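Local coordinates for SSO1986 (Sulfolobus solfataricus, PDB 2X5Q), which serves as a Cmr7 subunit, possibly dimeric, of the CMR ribonucleoprotein complex in the CRISPR adaptive immune system that protects against mobile genetic elements, at residues P15-S19 with I185-Y189; I56-Y62 with D79-L85; K97-S103 with G116-L122; L146-K152 with Y179-E183. All blocks are in the same frame, centred on the assembly; numbering follows the deposited sequence.

Interaction 1 (P15-S19 with I185-Y189)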
loop_
_atom_site.group_PDB
_atom_site.type_symbol
_atom_site.label_atom_id
_atom_site.label_comp_id
_atom_site.label_asym_id
_atom_site.label_seq_id
_atom_site.Cartn_x
_atom_site.Cartn_y
_atom_site.Cartn_z
ATOM N N PRO A 15 2.120 7.743 -13.935
ATOM C CA PRO A 15 1.137 8.587 -13.251
ATOM C C PRO A 15 0.631 9.704 -14.146
ATOM O O PRO A 15 1.433 10.384 -14.801
ATOM C CB PRO A 15 1.918 9.190 -12.062
ATOM C CG PRO A 15 3.137 8.372 -11.920
ATOM C CD PRO A 15 3.439 7.804 -13.286
ATOM N N ILE A 16 -0.685 9.898 -14.183
ATOM C CA ILE A 16 -1.259 11.016 -14.929
ATOM C C ILE A 16 -1.577 12.156 -13.951
ATOM O O ILE A 16 -2.552 12.081 -13.183
ATOM C CB ILE A 16 -2.512 10.567 -15.701
ATOM C CG1 ILE A 16 -2.173 9.384 -16.619
ATOM C CG2 ILE A 16 -3.123 11.723 -16.513
ATOM C CD1 ILE A 16 -1.190 9.706 -17.718
ATOM N N THR A 17 -0.731 13.190 -13.956
ATOM C CA THR A 17 -0.908 14.363 -13.099
ATOM C C THR A 17 -0.908 15.623 -13.938
ATOM O O THR A 17 -0.614 15.565 -15.119
ATOM C CB THR A 17 0.246 14.529 -12.094
ATOM O OG1 THR A 17 1.404 14.993 -12.787
ATOM C CG2 THR A 17 0.571 13.232 -11.377
ATOM N N ASN A 18 -1.162 16.774 -13.295
ATOM C CA ASN A 18 -1.052 18.079 -13.953
ATOM C C ASN A 18 0.362 18.493 -14.364
ATOM O O ASN A 18 0.506 19.503 -15.057
ATOM C CB ASN A 18 -1.616 19.204 -13.065
ATOM C CG ASN A 18 -3.128 19.199 -12.996
ATOM O OD1 ASN A 18 -3.805 19.263 -14.023
ATOM N ND2 ASN A 18 -3.667 19.143 -11.778
ATOM N N SER A 19 1.395 17.757 -13.939
ATOM C CA SER A 19 2.778 18.179 -14.186
ATOM C C SER A 19 3.580 17.357 -15.195
ATOM O O SER A 19 4.742 17.688 -15.482
ATOM C CB SER A 19 3.536 18.247 -12.862
ATOM O OG SER A 19 2.942 19.219 -12.026
ATOM N N ILE A 185 -11.441 10.674 -15.293
ATOM C CA ILE A 185 -10.772 9.617 -14.544
ATOM C C ILE A 185 -9.651 10.079 -13.629
ATOM O O ILE A 185 -9.566 9.632 -12.499
ATOM C CB ILE A 185 -10.179 8.548 -15.511
ATOM C CG1 ILE A 185 -11.301 7.830 -16.254
ATOM C CG2 ILE A 185 -9.319 7.531 -14.767
ATOM C CD1 ILE A 185 -10.798 7.168 -17.514
ATOM N N PHE A 186 -8.767 10.936 -14.125
ATOM C CA PHE A 186 -7.452 11.084 -13.497
ATOM C C PHE A 186 -7.394 12.135 -12.388
ATOM O O PHE A 186 -6.593 13.072 -12.424
ATOM C CB PHE A 186 -6.382 11.306 -14.561
ATOM C CG PHE A 186 -6.126 10.085 -15.376
ATOM C CD1 PHE A 186 -5.498 8.991 -14.813
ATOM C CD2 PHE A 186 -6.575 9.992 -16.682
ATOM C CE1 PHE A 186 -5.276 7.846 -15.556
ATOM C CE2 PHE A 186 -6.348 8.850 -17.418
ATOM C CZ PHE A 186 -5.703 7.782 -16.856
ATOM N N ASN A 187 -8.254 11.947 -11.398
ATOM C CA ASN A 187 -8.090 12.579 -10.105
ATOM C C ASN A 187 -7.026 11.804 -9.326
ATOM O O ASN A 187 -6.808 10.608 -9.568
ATOM C CB ASN A 187 -9.390 12.558 -9.322
ATOM C CG ASN A 187 -10.551 13.086 -10.105
ATOM O OD1 ASN A 187 -10.427 14.066 -10.836
ATOM N ND2 ASN A 187 -11.709 12.449 -9.947
ATOM N N TYR A 188 -6.362 12.484 -8.404
ATOM C CA TYR A 188 -5.282 11.888 -7.633
ATOM C C TYR A 188 -5.024 12.680 -6.355
ATOM O O TYR A 188 -5.566 13.778 -6.151
ATOM C CB TYR A 188 -3.997 11.785 -8.472
ATOM C CG TYR A 188 -3.442 13.121 -8.962
ATOM C CD1 TYR A 188 -2.398 13.746 -8.304
ATOM C CD2 TYR A 188 -3.966 13.750 -10.082
ATOM C CE1 TYR A 188 -1.884 14.979 -8.746
ATOM C CE2 TYR A 188 -3.458 14.967 -10.542
ATOM C CZ TYR A 188 -2.419 15.574 -9.864
ATOM O OH TYR A 188 -1.928 16.779 -10.295
ATOM N N TYR A 189 -4.225 12.084 -5.475
ATOM C CA TYR A 189 -3.833 12.722 -4.225
ATOM C C TYR A 189 -2.359 13.080 -4.325
ATOM O O TYR A 189 -1.530 12.239 -4.683
ATOM C CB TYR A 189 -4.101 11.798 -3.034
ATOM C CG TYR A 189 -5.560 11.756 -2.658
ATOM C CD1 TYR A 189 -6.036 12.478 -1.577
ATOM C CD2 TYR A 189 -6.473 11.007 -3.408
ATOM C CE1 TYR A 189 -7.384 12.456 -1.239
ATOM C CE2 TYR A 189 -7.821 10.979 -3.070
ATOM C CZ TYR A 189 -8.260 11.704 -1.993
ATOM O OH TYR A 189 -9.575 11.693 -1.667
#
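I16 lies over one face of the F186 ring, with I16 CB 3.5 Å from F186 CD1 and I16 CG1 3.8 Å from the ring centroid, a CH-pi contact. I185 CG2 covers the opposite face, so the phenyl ring sits flat between two aliphatic branches. The Y188 ring packs against T17: its CG stands between the backbone N and the carbonyl carbon (chi1 61°), and T17 CG2 lies over one face, 4.2 Å from the centroid. The phenol then accepts a nearly straight hydrogen bond from N18 N to Y188 OH (3.1 Å, 176°), while E66 engages the same hydroxyl. A tyrosine thus supplies both a hydrophobic plate and a polar tip in a buried place. N18 OD1 accepts from D147 N, and its ND2 donates to S145 O. Two local turns shape the partners: T17 OG1 accepts from S19 N (3.0 Å), an ST turn after strand 11-15, and F186 centres an inverse gamma turn that carries the chain from helix 172-185 into strand 188-193.

Interaction 2 (I56-Y62 with D79-L85)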
loop_
_atom_site.group_PDB
_atom_site.type_symbol
_atom_site.label_atom_id
_atom_site.label_comp_id
_atom_site.label_asym_id
_atom_site.label_seq_id
_atom_site.Cartn_x
_atom_site.Cartn_y
_atom_site.Cartn_z
ATOM N N ILE A 56 -6.965 1.257 -16.600
ATOM C CA ILE A 56 -6.302 2.265 -15.801
ATOM C C ILE A 56 -6.005 1.683 -14.416
ATOM O O ILE A 56 -6.886 1.130 -13.773
ATOM C CB ILE A 56 -7.177 3.530 -15.645
ATOM C CG1 ILE A 56 -7.369 4.244 -16.989
ATOM C CG2 ILE A 56 -6.538 4.524 -14.648
ATOM C CD1 ILE A 56 -8.687 4.005 -17.632
ATOM N N LEU A 57 -4.759 1.806 -13.966
ATOM C CA LEU A 57 -4.392 1.317 -12.635
ATOM C C LEU A 57 -4.616 2.384 -11.565
ATOM O O LEU A 57 -4.145 3.514 -11.694
ATOM C CB LEU A 57 -2.945 0.828 -12.624
ATOM C CG LEU A 57 -2.480 0.166 -11.327
ATOM C CD1 LEU A 57 -3.206 -1.152 -11.103
ATOM C CD2 LEU A 57 -0.963 -0.015 -11.382
ATOM N N VAL A 58 -5.320 2.003 -10.503
ATOM C CA VAL A 58 -5.568 2.877 -9.365
ATOM C C VAL A 58 -4.681 2.376 -8.239
ATOM O O VAL A 58 -4.882 1.287 -7.718
ATOM C CB VAL A 58 -7.048 2.840 -8.914
ATOM C CG1 VAL A 58 -7.303 3.847 -7.740
ATOM C CG2 VAL A 58 -7.955 3.113 -10.107
ATOM N N LEU A 59 -3.673 3.158 -7.891
ATOM C CA LEU A 59 -2.746 2.764 -6.841
ATOM C C LEU A 59 -3.200 3.361 -5.521
ATOM O O LEU A 59 -2.924 4.521 -5.249
ATOM C CB LEU A 59 -1.348 3.243 -7.208
ATOM C CG LEU A 59 -0.186 2.397 -6.727
ATOM C CD1 LEU A 59 -0.281 1.024 -7.376
ATOM C CD2 LEU A 59 1.135 3.108 -7.075
ATOM N N THR A 60 -3.903 2.575 -4.706
ATOM C CA THR A 60 -4.408 3.062 -3.413
ATOM C C THR A 60 -3.305 2.977 -2.340
ATOM O O THR A 60 -2.363 2.224 -2.485
ATOM C CB THR A 60 -5.712 2.314 -2.965
ATOM O OG1 THR A 60 -5.439 0.927 -2.753
ATOM C CG2 THR A 60 -6.810 2.423 -4.041
ATOM N N GLY A 61 -3.431 3.746 -1.263
ATOM C CA GLY A 61 -2.370 3.823 -0.246
ATOM C C GLY A 61 -1.120 4.577 -0.703
ATOM O O GLY A 61 -0.071 4.477 -0.055
ATOM N N TYR A 62 -1.257 5.355 -1.781
ATOM C CA TYR A 62 -0.187 6.159 -2.385
ATOM C C TYR A 62 -0.656 7.566 -2.746
ATOM O O TYR A 62 -1.809 7.776 -3.116
ATOM C CB TYR A 62 0.360 5.490 -3.656
ATOM C CG TYR A 62 1.278 4.353 -3.363
ATOM C CD1 TYR A 62 2.644 4.575 -3.174
ATOM C CD2 TYR A 62 0.788 3.049 -3.220
ATOM C CE1 TYR A 62 3.496 3.542 -2.875
ATOM C CE2 TYR A 62 1.636 1.995 -2.919
ATOM C CZ TYR A 62 2.993 2.252 -2.751
ATOM O OH TYR A 62 3.857 1.229 -2.456
ATOM N N ASP A 79 -6.214 7.340 0.004
ATOM C CA ASP A 79 -5.303 7.990 -0.953
ATOM C C ASP A 79 -5.132 7.101 -2.171
ATOM O O ASP A 79 -5.095 5.868 -2.041
ATOM C CB ASP A 79 -3.922 8.248 -0.351
ATOM C CG ASP A 79 -3.920 9.351 0.695
ATOM O OD1 ASP A 79 -4.878 10.161 0.753
ATOM O OD2 ASP A 79 -2.938 9.407 1.461
ATOM N N TYR A 80 -5.033 7.723 -3.348
ATOM C CA TYR A 80 -4.687 7.005 -4.564
ATOM C C TYR A 80 -4.044 7.914 -5.598
ATOM O O TYR A 80 -4.237 9.148 -5.605
ATOM C CB TYR A 80 -5.901 6.303 -5.201
ATOM C CG TYR A 80 -7.092 7.207 -5.397
ATOM C CD1 TYR A 80 -7.187 8.059 -6.496
ATOM C CD2 TYR A 80 -8.116 7.235 -4.463
ATOM C CE1 TYR A 80 -8.289 8.911 -6.663
ATOM C CE2 TYR A 80 -9.205 8.062 -4.624
ATOM C CZ TYR A 80 -9.292 8.904 -5.716
ATOM O OH TYR A 80 -10.394 9.725 -5.831
ATOM N N VAL A 81 -3.297 7.280 -6.490
ATOM C CA VAL A 81 -2.852 7.927 -7.716
ATOM C C VAL A 81 -3.244 6.959 -8.838
ATOM O O VAL A 81 -3.087 5.758 -8.693
ATOM C CB VAL A 81 -1.339 8.199 -7.694
ATOM C CG1 VAL A 81 -0.897 8.976 -8.963
ATOM C CG2 VAL A 81 -0.947 8.964 -6.410
ATOM N N LYS A 82 -3.788 7.483 -9.930
ATOM C CA LYS A 82 -4.109 6.668 -11.096
ATOM C C LYS A 82 -3.097 6.909 -12.212
ATOM O O LYS A 82 -2.441 7.954 -12.271
ATOM C CB LYS A 82 -5.517 6.981 -11.590
ATOM C CG LYS A 82 -6.609 6.790 -10.505
ATOM C CD LYS A 82 -7.988 7.074 -11.045
ATOM C CE LYS A 82 -8.873 7.750 -10.017
ATOM N NZ LYS A 82 -10.245 7.978 -10.569
ATOM N N GLY A 83 -2.946 5.907 -13.070
ATOM C CA GLY A 83 -2.056 5.997 -14.203
ATOM C C GLY A 83 -2.319 4.900 -15.212
ATOM O O GLY A 83 -3.234 4.056 -15.054
ATOM N N ILE A 84 -1.539 4.925 -16.277
ATOM C CA ILE A 84 -1.663 3.906 -17.300
ATOM C C ILE A 84 -0.451 3.017 -17.185
ATOM O O ILE A 84 0.578 3.415 -16.613
ATOM C CB ILE A 84 -1.809 4.496 -18.718
ATOM C CG1 ILE A 84 -0.660 5.452 -19.062
ATOM C CG2 ILE A 84 -3.175 5.188 -18.863
ATOM C CD1 ILE A 84 -0.673 5.880 -20.507
ATOM N N LEU A 85 -0.596 1.806 -17.709
ATOM C CA LEU A 85 0.484 0.866 -17.771
ATOM C C LEU A 85 0.847 0.703 -19.232
ATOM O O LEU A 85 -0.006 0.356 -20.069
ATOM C CB LEU A 85 0.074 -0.474 -17.179
ATOM C CG LEU A 85 -0.069 -0.539 -15.662
ATOM C CD1 LEU A 85 -0.823 -1.809 -15.278
ATOM C CD2 LEU A 85 1.309 -0.459 -14.955
#
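L59 N donates to V81 O at 2.8 Å, one of the shortest bonds in an antiparallel ladder joining strands 56-60 and 80-85 of the mixed sheet. V81 N returns a bond to L59 O, and L57 and G83 form a second reciprocal pair, L57 N to G83 O at 2.9 Å. V58 and K82 pair between them, T60 and Y80 beyond L59-V81, both non-hydrogen-bonded. On the face carrying V58, Y80 and K82, the valine spreads its two methyls between its neighbours: CG1, anti to the backbone N (chi1 -177°), meets Y80 CB at 3.8 Å, and CG2 meets K82 CG at 3.9 Å. The lysine's aliphatic stem therefore serves as packing surface, leaving NZ to bond the carbonyl of I185. L57, L59 and V81 line the other face, where leucine and valine suit the burial; L85 CD2 comes in beside L57 CD2 (4.3 Å), both leucines approach F120, and L59 packs on F75 of the second subunit. G61, whose positive phi is easy for glycine, turns the chain at the end of strand 56-60; there G61 N bonds D79 O at 2.8 Å, approaching from above the carbonyl plane.

Interaction 3 (K97-S103 with G116-L122)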
loop_
_atom_site.group_PDB
_atom_site.type_symbol
_atom_site.label_atom_id
_atom_site.label_comp_id
_atom_site.label_asym_id
_atom_site.label_seq_id
_atom_site.Cartn_x
_atom_site.Cartn_y
_atom_site.Cartn_z
ATOM N N LYS A 97 9.682 -2.775 -8.524
ATOM C CA LYS A 97 9.155 -3.685 -9.534
ATOM C C LYS A 97 8.251 -4.735 -8.901
ATOM O O LYS A 97 8.641 -5.389 -7.935
ATOM C CB LYS A 97 10.307 -4.363 -10.268
ATOM C CG LYS A 97 9.866 -5.322 -11.358
ATOM C CD LYS A 97 11.054 -5.942 -12.099
ATOM C CE LYS A 97 11.469 -5.074 -13.259
ATOM N NZ LYS A 97 12.600 -5.641 -14.060
ATOM N N ILE A 98 7.057 -4.897 -9.466
ATOM C CA ILE A 98 6.163 -5.985 -9.109
ATOM C C ILE A 98 6.280 -7.056 -10.186
ATOM O O ILE A 98 5.994 -6.775 -11.348
ATOM C CB ILE A 98 4.706 -5.534 -9.065
ATOM C CG1 ILE A 98 4.474 -4.529 -7.935
ATOM C CG2 ILE A 98 3.787 -6.750 -8.900
ATOM C CD1 ILE A 98 4.964 -3.125 -8.220
ATOM N N ILE A 99 6.654 -8.272 -9.803
ATOM C CA ILE A 99 6.994 -9.325 -10.760
ATOM C C ILE A 99 5.903 -10.393 -10.841
ATOM O O ILE A 99 5.627 -11.092 -9.871
ATOM C CB ILE A 99 8.345 -10.009 -10.408
ATOM C CG1 ILE A 99 9.478 -8.970 -10.352
ATOM C CG2 ILE A 99 8.674 -11.093 -11.412
ATOM C CD1 ILE A 99 10.773 -9.462 -9.613
ATOM N N GLY A 100 5.297 -10.501 -12.022
ATOM C CA GLY A 100 4.355 -11.566 -12.329
ATOM C C GLY A 100 3.101 -11.597 -11.471
ATOM O O GLY A 100 2.602 -12.661 -11.155
ATOM N N ILE A 101 2.572 -10.440 -11.105
ATOM C CA ILE A 101 1.324 -10.413 -10.354
ATOM C C ILE A 101 0.152 -10.773 -11.279
ATOM O O ILE A 101 0.083 -10.277 -12.405
ATOM C CB ILE A 101 1.062 -9.051 -9.698
ATOM C CG1 ILE A 101 -0.100 -9.159 -8.693
ATOM C CG2 ILE A 101 0.784 -7.978 -10.761
ATOM C CD1 ILE A 101 -0.433 -7.862 -7.970
ATOM N N PRO A 102 -0.733 -11.675 -10.821
ATOM C CA PRO A 102 -1.984 -11.933 -11.512
ATOM C C PRO A 102 -2.740 -10.645 -11.749
ATOM O O PRO A 102 -2.939 -9.850 -10.808
ATOM C CB PRO A 102 -2.732 -12.849 -10.543
ATOM C CG PRO A 102 -1.661 -13.580 -9.840
ATOM C CD PRO A 102 -0.576 -12.562 -9.655
ATOM N N SER A 103 -3.121 -10.417 -12.996
ATOM C CA SER A 103 -3.764 -9.167 -13.361
ATOM C C SER A 103 -5.094 -9.002 -12.631
ATOM O O SER A 103 -5.508 -7.874 -12.348
ATOM C CB SER A 103 -3.964 -9.063 -14.871
ATOM O OG SER A 103 -4.734 -10.143 -15.373
ATOM N N GLY A 116 -3.923 -12.814 -17.548
ATOM C CA GLY A 116 -2.591 -13.301 -17.295
ATOM C C GLY A 116 -1.849 -12.461 -16.286
ATOM O O GLY A 116 -2.434 -11.650 -15.557
ATOM N N ASN A 117 -0.541 -12.662 -16.272
ATOM C CA ASN A 117 0.330 -12.070 -15.280
ATOM C C ASN A 117 1.021 -10.862 -15.863
ATOM O O ASN A 117 1.395 -10.878 -17.041
ATOM C CB ASN A 117 1.360 -13.103 -14.838
ATOM C CG ASN A 117 0.720 -14.323 -14.240
ATOM O OD1 ASN A 117 -0.175 -14.213 -13.416
ATOM N ND2 ASN A 117 1.162 -15.503 -14.665
ATOM N N ILE A 118 1.187 -9.838 -15.025
ATOM C CA ILE A 118 1.818 -8.583 -15.388
ATOM C C ILE A 118 3.027 -8.330 -14.492
ATOM O O ILE A 118 2.948 -8.515 -13.281
ATOM C CB ILE A 118 0.827 -7.397 -15.231
ATOM C CG1 ILE A 118 -0.382 -7.599 -16.166
ATOM C CG2 ILE A 118 1.497 -6.062 -15.522
ATOM C CD1 ILE A 118 -1.280 -6.410 -16.281
ATOM N N THR A 119 4.147 -7.950 -15.110
ATOM C CA THR A 119 5.285 -7.362 -14.403
ATOM C C THR A 119 5.302 -5.863 -14.710
ATOM O O THR A 119 5.185 -5.449 -15.883
ATOM C CB THR A 119 6.595 -8.005 -14.825
ATOM O OG1 THR A 119 6.601 -9.375 -14.406
ATOM C CG2 THR A 119 7.789 -7.284 -14.204
ATOM N N PHE A 120 5.390 -5.047 -13.667
ATOM C CA PHE A 120 5.407 -3.600 -13.853
ATOM C C PHE A 120 6.208 -2.890 -12.774
ATOM O O PHE A 120 6.363 -3.400 -11.659
ATOM C CB PHE A 120 3.989 -3.023 -13.954
ATOM C CG PHE A 120 3.244 -2.960 -12.651
ATOM C CD1 PHE A 120 3.032 -1.747 -12.012
ATOM C CD2 PHE A 120 2.700 -4.106 -12.092
ATOM C CE1 PHE A 120 2.332 -1.690 -10.831
ATOM C CE2 PHE A 120 1.991 -4.051 -10.926
ATOM C CZ PHE A 120 1.815 -2.840 -10.277
ATOM N N SER A 121 6.718 -1.713 -13.124
ATOM C CA SER A 121 7.496 -0.900 -12.186
ATOM C C SER A 121 6.819 0.449 -11.888
ATOM O O SER A 121 6.201 1.041 -12.768
ATOM C CB SER A 121 8.896 -0.670 -12.748
ATOM O OG SER A 121 9.606 -1.892 -12.825
ATOM N N LEU A 122 6.976 0.916 -10.645
ATOM C CA LEU A 122 6.448 2.189 -10.151
ATOM C C LEU A 122 7.606 3.107 -9.798
ATOM O O LEU A 122 8.569 2.636 -9.223
ATOM C CB LEU A 122 5.678 1.964 -8.847
ATOM C CG LEU A 122 4.622 0.865 -8.848
ATOM C CD1 LEU A 122 4.245 0.517 -7.425
ATOM C CD2 LEU A 122 3.409 1.301 -9.680
#
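Strands 97-99 and 117-122 run antiparallel at 171°, and their register slips by one residue between I98 and I101, a beta bulge around G100. I98 and F120 exchange backbone bonds before it, I98 N reaching F120 O at 2.7 Å; beyond it I118 N bonds I101 O at 2.9 Å, while the return bond is weak. In the bulge, T119 OG1, lying beside its own backbone N (chi1 -66°), accepts from G100 N at 2.9 Å. Glycine, with its positive phi, fits the corner. On the buried face I98 and F120 lie side by side; I98 CD1 sits over the ring, 4.1 Å from its centroid, and I101 CG2 comes to the ring edge at CE2. I98 CD1 also meets L122 CD1 at 3.8 Å. At the far end G116 O is gripped twice by S103, through its N and through OG at 2.8 Å, the hydroxyl donating in the carbonyl plane onto a lone pair of G116 O. K97 sends NZ to E10, and residues 97-99 extend the sheet into the second subunit through a parallel ladder. The hydroxyls thus supplement backbone pairing where the ladder bulges or ends, while I98, F120 and L122 pack across the bulge from S103.

Interaction 4 (L146-K152 with Y179-E183)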
loop_
_atom_site.group_PDB
_atom_site.type_symbol
_atom_site.label_atom_id
_atom_site.label_comp_id
_atom_site.label_asym_id
_atom_site.label_seq_id
_atom_site.Cartn_x
_atom_site.Cartn_y
_atom_site.Cartn_z
ATOM N N LEU A 146 -7.629 16.957 -12.717
ATOM C CA LEU A 146 -6.890 17.537 -13.840
ATOM C C LEU A 146 -7.516 18.866 -14.259
ATOM O O LEU A 146 -8.725 18.950 -14.467
ATOM C CB LEU A 146 -6.855 16.592 -15.041
ATOM C CG LEU A 146 -5.910 15.396 -15.005
ATOM C CD1 LEU A 146 -5.772 14.831 -16.402
ATOM C CD2 LEU A 146 -4.532 15.754 -14.438
ATOM N N ASP A 147 -6.684 19.899 -14.377
ATOM C CA ASP A 147 -7.094 21.126 -15.048
ATOM C C ASP A 147 -7.490 20.763 -16.488
ATOM O O ASP A 147 -6.881 19.880 -17.108
ATOM C CB ASP A 147 -5.967 22.166 -14.997
ATOM C CG ASP A 147 -6.240 23.376 -15.871
ATOM O OD1 ASP A 147 -6.572 24.458 -15.337
ATOM O OD2 ASP A 147 -6.106 23.244 -17.100
ATOM N N ARG A 148 -8.531 21.404 -17.005
ATOM C CA ARG A 148 -9.106 20.980 -18.285
ATOM C C ARG A 148 -8.251 21.343 -19.492
ATOM O O ARG A 148 -8.279 20.625 -20.493
ATOM C CB ARG A 148 -10.534 21.506 -18.445
ATOM C CG ARG A 148 -11.521 20.685 -17.650
ATOM C CD ARG A 148 -12.943 21.232 -17.688
ATOM N NE ARG A 148 -13.733 20.607 -16.626
ATOM C CZ ARG A 148 -15.061 20.618 -16.534
ATOM N NH1 ARG A 148 -15.810 21.230 -17.452
ATOM N NH2 ARG A 148 -15.644 20.010 -15.502
ATOM N N ASP A 149 -7.502 22.444 -19.402
ATOM C CA ASP A 149 -6.499 22.769 -20.416
ATOM C C ASP A 149 -5.374 21.727 -20.376
ATOM O O ASP A 149 -4.993 21.207 -21.414
ATOM C CB ASP A 149 -5.896 24.160 -20.225
ATOM C CG ASP A 149 -6.913 25.279 -20.376
ATOM O OD1 ASP A 149 -7.660 25.293 -21.385
ATOM O OD2 ASP A 149 -6.940 26.155 -19.490
ATOM N N VAL A 150 -4.851 21.428 -19.186
ATOM C CA VAL A 150 -3.784 20.414 -19.068
ATOM C C VAL A 150 -4.237 19.031 -19.552
ATOM O O VAL A 150 -3.454 18.300 -20.155
ATOM C CB VAL A 150 -3.213 20.288 -17.638
ATOM C CG1 VAL A 150 -4.182 19.571 -16.735
ATOM C CG2 VAL A 150 -1.898 19.507 -17.659
ATOM N N ALA A 151 -5.486 18.658 -19.300
ATOM C CA ALA A 151 -6.002 17.378 -19.799
ATOM C C ALA A 151 -5.937 17.293 -21.335
ATOM O O ALA A 151 -5.661 16.220 -21.905
ATOM C CB ALA A 151 -7.417 17.151 -19.318
ATOM N N LYS A 152 -6.193 18.417 -21.998
ATOM C CA LYS A 152 -6.086 18.494 -23.458
ATOM C C LYS A 152 -4.636 18.284 -23.905
ATOM O O LYS A 152 -4.390 17.554 -24.858
ATOM C CB LYS A 152 -6.617 19.839 -23.982
ATOM C CG LYS A 152 -6.755 19.908 -25.501
ATOM C CD LYS A 152 -7.044 21.316 -26.010
ATOM C CE LYS A 152 -8.546 21.671 -25.930
ATOM N NZ LYS A 152 -8.911 23.097 -26.330
ATOM N N TYR A 179 -10.590 12.661 -24.523
ATOM C CA TYR A 179 -10.433 13.833 -23.661
ATOM C C TYR A 179 -11.380 13.785 -22.460
ATOM O O TYR A 179 -10.963 14.037 -21.328
ATOM C CB TYR A 179 -10.664 15.153 -24.400
ATOM C CG TYR A 179 -10.788 16.274 -23.398
ATOM C CD1 TYR A 179 -9.661 16.749 -22.739
ATOM C CD2 TYR A 179 -12.035 16.786 -23.026
ATOM C CE1 TYR A 179 -9.750 17.743 -21.783
ATOM C CE2 TYR A 179 -12.139 17.796 -22.049
ATOM C CZ TYR A 179 -10.983 18.265 -21.438
ATOM O OH TYR A 179 -11.029 19.242 -20.471
ATOM N N ARG A 180 -12.663 13.521 -22.702
ATOM C CA ARG A 180 -13.604 13.417 -21.598
ATOM C C ARG A 180 -13.149 12.354 -20.596
ATOM O O ARG A 180 -13.106 12.626 -19.394
ATOM C CB ARG A 180 -15.021 13.140 -22.084
ATOM C CG ARG A 180 -15.655 14.346 -22.773
ATOM C CD ARG A 180 -17.164 14.209 -22.825
ATOM N NE ARG A 180 -17.612 13.023 -23.559
ATOM C CZ ARG A 180 -17.675 12.925 -24.888
ATOM N NH1 ARG A 180 -17.299 13.938 -25.671
ATOM N NH2 ARG A 180 -18.130 11.806 -25.444
ATOM N N ASP A 181 -12.798 11.166 -21.091
ATOM C CA ASP A 181 -12.244 10.092 -20.249
ATOM C C ASP A 181 -11.111 10.601 -19.353
ATOM O O ASP A 181 -11.127 10.403 -18.128
ATOM C CB ASP A 181 -11.699 8.948 -21.119
ATOM C CG ASP A 181 -12.782 8.010 -21.621
ATOM O OD1 ASP A 181 -13.978 8.287 -21.395
ATOM O OD2 ASP A 181 -12.435 6.989 -22.252
ATOM N N VAL A 182 -10.127 11.253 -19.965
ATOM C CA VAL A 182 -8.962 11.749 -19.223
ATOM C C VAL A 182 -9.377 12.723 -18.128
ATOM O O VAL A 182 -8.914 12.615 -16.993
ATOM C CB VAL A 182 -7.903 12.363 -20.167
ATOM C CG1 VAL A 182 -6.844 13.120 -19.398
ATOM C CG2 VAL A 182 -7.252 11.251 -21.002
ATOM N N GLU A 183 -10.282 13.642 -18.448
ATOM C CA GLU A 183 -10.733 14.614 -17.470
ATOM C C GLU A 183 -11.566 13.972 -16.346
ATOM O O GLU A 183 -11.411 14.346 -15.189
ATOM C CB GLU A 183 -11.508 15.750 -18.159
ATOM C CG GLU A 183 -11.922 16.886 -17.228
ATOM C CD GLU A 183 -10.797 17.400 -16.334
ATOM O OE1 GLU A 183 -9.600 17.276 -16.692
ATOM O OE2 GLU A 183 -11.119 17.927 -15.254
HETATM O O HOH W 1 -9.485 15.012 -13.185
#
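Apolar packing is carried by A151, V182 and L146. A151 CB, a small methyl that fits between Y179 and V182 where helices 148-152 and 179-183 cross, touches Y179 CE1 at 3.4 Å and V182 CG1 at 4.1 Å. L146 adds CD1 from just before the helix, 3.6 Å from V182 CG1. Among the hydrogen bonds, Y179 OH donates to R148 O at 3.1 Å, well off the carbonyl direction. The tyrosine ring reaches across because its CG is anti to the backbone N (chi1 168°), placing its edge against the first turn, with K152 N near the ring plane. D147 is the N-cap: its OD2 accepts from V150 N through the anti lone pair, a role to which the short acid is suited. A water takes the proton of L146 N (2.7 Å) and also lies within bonding distance of E183 O.

The charged contacts centre on E183. Its chain bends at chi2 (48°), laying the carboxylate against L146 O with both oxygens close, E183 OE2 at 2.7 Å. R148, extended from CG to NE, crosses the glutamate at about a right angle; the ion pair from R148 NE to E183 OE2 is long, 4.0 Å. In the fold, the two helix segments cross at 127° with axes 9.4 Å apart, V182 going on to V155 and L159 of helix 148-162, while L146 packs back on I16 and F186 beside strand 188-193.

Interactions 1 and 2 form the buried centre and touch, Y189 N pairing with Y80 O between their strands. Interaction 3 lies farther out on the same sheet as interaction 2, the two meeting through apolar side chains such as L59 CD2 with L122 CD2; both also reach the second subunit. Interaction 4, on the opposite side of the chain's centre from interaction 3, is partly exposed and meets interaction 1 where F186 O packs on L146 CG. The chemistry follows place: ladders of backbone bonds in 2 and 3, ring faces and a buried phenol in 1, and charged or capping groups around a small apolar patch in 4. Helix 172-185 passes from interaction 4 directly into interaction 1.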